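Local coordinates for protein amine Dehydrogenase (Pseudomonas putida, PDB 1JMX) that probably takes part in the oxidative deamination of amines, as the beta-propeller subunit of a heme-containing bacterial amine dehydrogenase, at residues Val141-Met153 against Val163-Gly176. Residues are numbered along the deposited sequence; the frame is centred on the assembly and turned at random.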
# COMPACT_ATOMS: atom_id res chain seq x y z
N VAL B 141 -39.44 -0.99 0.24
CA VAL B 141 -40.83 -0.63 -0.02
C VAL B 141 -40.87 0.33 -1.21
O VAL B 141 -41.93 0.59 -1.78
CB VAL B 141 -41.54 -0.00 1.22
CG1 VAL B 141 -41.64 -1.02 2.34
CG2 VAL B 141 -40.82 1.26 1.69
N ARG B 142 -39.70 0.79 -1.62
CA ARG B 142 -39.56 1.71 -2.74
C ARG B 142 -38.08 1.78 -3.08
O ARG B 142 -37.25 1.70 -2.18
CB ARG B 142 -40.03 3.10 -2.28
CG ARG B 142 -40.72 3.94 -3.33
CD ARG B 142 -41.08 5.30 -2.74
NE ARG B 142 -41.67 5.15 -1.42
CZ ARG B 142 -41.28 5.80 -0.33
NH1 ARG B 142 -40.29 6.67 -0.37
NH2 ARG B 142 -41.84 5.51 0.82
N THR B 143 -37.74 1.84 -4.36
CA THR B 143 -36.35 1.95 -4.77
C THR B 143 -36.21 2.81 -6.01
O THR B 143 -37.05 2.77 -6.91
CB THR B 143 -35.59 0.56 -4.91
OG1 THR B 143 -34.93 0.45 -6.18
CG2 THR B 143 -36.49 -0.62 -4.69
N PHE B 144 -35.17 3.63 -6.03
CA PHE B 144 -34.93 4.54 -7.13
C PHE B 144 -33.48 4.45 -7.56
O PHE B 144 -32.65 3.93 -6.83
CB PHE B 144 -35.16 5.99 -6.68
CG PHE B 144 -36.46 6.22 -5.98
CD1 PHE B 144 -36.51 6.24 -4.59
CD2 PHE B 144 -37.62 6.46 -6.70
CE1 PHE B 144 -37.71 6.50 -3.92
CE2 PHE B 144 -38.82 6.71 -6.05
CZ PHE B 144 -38.87 6.74 -4.66
N PRO B 145 -33.17 4.93 -8.78
CA PRO B 145 -31.80 4.90 -9.29
C PRO B 145 -30.98 6.02 -8.65
O PRO B 145 -31.50 7.10 -8.37
CB PRO B 145 -31.99 5.12 -10.79
CG PRO B 145 -33.21 5.97 -10.85
CD PRO B 145 -34.12 5.33 -9.84
N MET B 146 -29.71 5.74 -8.38
CA MET B 146 -28.83 6.72 -7.77
C MET B 146 -27.53 6.87 -8.55
O MET B 146 -27.11 5.95 -9.27
CB MET B 146 -28.47 6.29 -6.33
CG MET B 146 -29.60 6.38 -5.33
SD MET B 146 -30.11 8.08 -5.09
CE MET B 146 -28.80 8.67 -3.99
N PRO B 147 -26.92 8.06 -8.50
CA PRO B 147 -25.66 8.23 -9.22
C PRO B 147 -24.54 7.55 -8.43
O PRO B 147 -24.73 7.16 -7.28
CB PRO B 147 -25.50 9.76 -9.28
CG PRO B 147 -26.26 10.25 -8.08
CD PRO B 147 -27.47 9.36 -8.06
N ARG B 148 -23.40 7.33 -9.08
CA ARG B 148 -22.25 6.71 -8.42
C ARG B 148 -21.57 7.66 -7.47
O ARG B 148 -21.79 8.87 -7.53
CB ARG B 148 -21.21 6.26 -9.44
CG ARG B 148 -21.64 5.13 -10.29
CD ARG B 148 -20.50 4.18 -10.52
NE ARG B 148 -21.07 2.86 -10.67
CZ ARG B 148 -21.07 1.92 -9.73
NH1 ARG B 148 -20.51 2.13 -8.56
NH2 ARG B 148 -21.77 0.83 -9.93
N GLN B 149 -20.71 7.10 -6.62
CA GLN B 149 -19.91 7.82 -5.64
C GLN B 149 -20.70 8.62 -4.61
O GLN B 149 -20.27 9.68 -4.15
CB GLN B 149 -18.87 8.69 -6.36
CG GLN B 149 -17.90 7.87 -7.22
CD GLN B 149 -17.14 8.70 -8.25
OE1 GLN B 149 -17.72 9.53 -8.94
NE2 GLN B 149 -15.84 8.44 -8.36
N VAL B 150 -21.85 8.08 -4.22
CA VAL B 150 -22.70 8.70 -3.22
C VAL B 150 -22.31 8.15 -1.85
O VAL B 150 -22.05 6.96 -1.70
CB VAL B 150 -24.21 8.42 -3.50
CG1 VAL B 150 -25.06 8.65 -2.26
CG2 VAL B 150 -24.71 9.31 -4.65
N TYR B 151 -22.19 9.04 -0.87
CA TYR B 151 -21.85 8.65 0.50
C TYR B 151 -22.86 9.24 1.49
O TYR B 151 -24.03 8.89 1.41
CB TYR B 151 -20.38 8.97 0.83
CG TYR B 151 -19.91 10.39 0.56
CD1 TYR B 151 -19.65 11.27 1.61
CD2 TYR B 151 -19.72 10.86 -0.75
CE1 TYR B 151 -19.22 12.57 1.38
CE2 TYR B 151 -19.30 12.16 -0.99
CZ TYR B 151 -19.05 13.01 0.08
OH TYR B 151 -18.67 14.32 -0.13
N LEU B 152 -22.45 10.13 2.39
CA LEU B 152 -23.35 10.73 3.38
C LEU B 152 -24.68 11.32 2.87
O LEU B 152 -24.75 11.97 1.83
CB LEU B 152 -22.62 11.79 4.19
CG LEU B 152 -21.42 11.31 4.99
CD1 LEU B 152 -20.89 12.47 5.81
CD2 LEU B 152 -21.81 10.17 5.88
N MET B 153 -25.73 11.11 3.67
CA MET B 153 -27.08 11.59 3.38
C MET B 153 -27.74 12.03 4.67
O MET B 153 -27.52 11.43 5.72
CB MET B 153 -27.94 10.47 2.77
CG MET B 153 -27.44 9.88 1.46
SD MET B 153 -28.63 8.74 0.72
CE MET B 153 -29.02 7.71 2.10
N VAL B 163 -28.21 14.49 -0.46
CA VAL B 163 -27.29 13.43 -0.82
C VAL B 163 -25.92 13.93 -1.25
O VAL B 163 -25.79 14.67 -2.21
CB VAL B 163 -27.89 12.58 -1.98
CG1 VAL B 163 -26.93 11.50 -2.40
CG2 VAL B 163 -29.23 12.00 -1.56
N ALA B 164 -24.89 13.48 -0.54
CA ALA B 164 -23.52 13.84 -0.87
C ALA B 164 -22.99 12.86 -1.91
O ALA B 164 -22.95 11.65 -1.68
CB ALA B 164 -22.65 13.82 0.38
N GLY B 165 -22.66 13.39 -3.08
CA GLY B 165 -22.12 12.58 -4.16
C GLY B 165 -21.14 13.47 -4.90
O GLY B 165 -20.53 14.32 -4.26
N PRO B 166 -20.93 13.30 -6.21
CA PRO B 166 -20.00 14.17 -6.94
C PRO B 166 -20.40 15.62 -6.64
O PRO B 166 -19.55 16.50 -6.52
CB PRO B 166 -20.25 13.79 -8.39
CG PRO B 166 -20.52 12.31 -8.29
CD PRO B 166 -21.45 12.23 -7.09
N ASP B 167 -21.71 15.83 -6.52
CA ASP B 167 -22.31 17.11 -6.16
C ASP B 167 -23.29 16.77 -5.03
O ASP B 167 -23.60 15.60 -4.80
CB ASP B 167 -23.10 17.71 -7.33
CG ASP B 167 -22.21 18.22 -8.45
OD1 ASP B 167 -21.14 18.81 -8.19
OD2 ASP B 167 -22.61 18.05 -9.62
N ILE B 168 -23.71 17.78 -4.28
CA ILE B 168 -24.69 17.55 -3.22
C ILE B 168 -26.04 17.68 -3.92
O ILE B 168 -26.28 18.64 -4.66
CB ILE B 168 -24.59 18.58 -2.08
CG1 ILE B 168 -23.17 18.63 -1.53
CG2 ILE B 168 -25.58 18.25 -0.96
CD1 ILE B 168 -22.67 17.32 -1.02
N TYR B 169 -26.90 16.67 -3.74
CA TYR B 169 -28.21 16.65 -4.35
C TYR B 169 -29.33 16.80 -3.33
O TYR B 169 -29.15 16.53 -2.15
CB TYR B 169 -28.43 15.33 -5.09
CG TYR B 169 -27.30 14.94 -5.99
CD1 TYR B 169 -26.49 13.86 -5.66
CD2 TYR B 169 -27.05 15.63 -7.17
CE1 TYR B 169 -25.46 13.47 -6.50
CE2 TYR B 169 -26.02 15.24 -8.01
CZ TYR B 169 -25.24 14.16 -7.67
OH TYR B 169 -24.23 13.76 -8.50
N LYS B 170 -30.47 17.27 -3.81
CA LYS B 170 -31.65 17.44 -2.99
C LYS B 170 -32.61 16.46 -3.65
O LYS B 170 -32.97 16.61 -4.81
CB LYS B 170 -32.17 18.87 -3.11
CG LYS B 170 -33.38 19.15 -2.24
CD LYS B 170 -33.85 20.58 -2.46
CE LYS B 170 -35.13 20.84 -1.71
NZ LYS B 170 -34.94 20.58 -0.26
N MET B 171 -33.01 15.44 -2.90
CA MET B 171 -33.86 14.41 -3.47
C MET B 171 -35.22 14.22 -2.84
O MET B 171 -35.38 14.27 -1.62
CB MET B 171 -33.09 13.08 -3.47
CG MET B 171 -33.85 11.90 -4.02
SD MET B 171 -32.81 10.45 -4.00
CE MET B 171 -33.38 9.63 -5.44
N ASP B 172 -36.21 14.01 -3.71
CA ASP B 172 -37.59 13.76 -3.32
C ASP B 172 -37.67 12.25 -3.12
O ASP B 172 -37.50 11.50 -4.07
CB ASP B 172 -38.52 14.17 -4.46
CG ASP B 172 -39.99 14.11 -4.07
OD1 ASP B 172 -40.77 14.95 -4.56
OD2 ASP B 172 -40.38 13.22 -3.29
N VAL B 173 -37.94 11.82 -1.89
CA VAL B 173 -38.01 10.39 -1.59
C VAL B 173 -39.28 9.68 -2.08
O VAL B 173 -39.38 8.46 -1.94
CB VAL B 173 -37.77 10.08 -0.08
CG1 VAL B 173 -36.43 10.61 0.35
CG2 VAL B 173 -38.86 10.66 0.79
N LYS B 174 -40.22 10.42 -2.65
CA LYS B 174 -41.46 9.84 -3.18
C LYS B 174 -41.34 9.57 -4.68
O LYS B 174 -41.73 8.51 -5.16
CB LYS B 174 -42.66 10.77 -2.93
CG LYS B 174 -43.28 10.65 -1.54
CD LYS B 174 -42.22 10.77 -0.46
CE LYS B 174 -42.77 10.62 0.95
NZ LYS B 174 -41.64 10.52 1.94
N THR B 175 -40.77 10.54 -5.40
CA THR B 175 -40.59 10.43 -6.84
C THR B 175 -39.18 10.00 -7.22
O THR B 175 -38.94 9.51 -8.33
CB THR B 175 -40.87 11.79 -7.53
OG1 THR B 175 -39.83 12.72 -7.19
CG2 THR B 175 -42.23 12.36 -7.09
N GLY B 176 -38.24 10.23 -6.31
CA GLY B 176 -36.86 9.88 -6.56
C GLY B 176 -36.14 10.88 -7.45
O GLY B 176 -34.98 10.67 -7.80
O HOH W 1 -33.59 8.78 -9.01
O HOH W 2 -18.50 14.94 -2.77
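Arg-142 opens the contact by turning NH1 back to the carbonyl of Val-173; the bond, 2.5 Å from NH1 to O, is bent and weak, while NH2 makes a salt bridge to Glu-105. Phe-144 lies against the turn that follows the strand 168-171. One face of its ring receives Gly-176 CA in a CH-pi contact, 3.7 Å from the centroid, while the carbonyl oxygen of Lys-174 sits at the ring edge, 3.4 Å from CZ. Shortening Phe-144 to an alanine would probably strip Gly-176 of its aromatic cover and open a gap between strand and turn. A water donates to both Pro-145 O and Gly-176 O, tying the backbones just beyond the ring. Met-146, bent at chi2 and chi3, lays SD 3.6 Å from Met-171 CE and brings its methyl tip to tip with Val-163. Neighbouring blades of a beta-propeller meet here: 142-145 is the outermost strand of one antiparallel blade, paired with 126-131, and the chain then crosses to 153-155, innermost strand of the next. Pro-147 CG touches Tyr-169 CE1 on the way. Val-150 CG1 presses tightly on Val-163 CG1 at 3.4 Å. Tyr-151 N donates almost straight to Ala-164 O, and its ring, swung between backbone N and carbonyl carbon (chi1 52°), covers the Ala-164 methyl, with CB 3.8 Å from the centroid. A second water joins Tyr-151 OH to Gly-165 O. Ala-164 N returns a bond to Leu-152 O at 2.8 Å, and Met-153 forms an antiparallel non-hydrogen-bonded pair with Val-163, their side chains side by side.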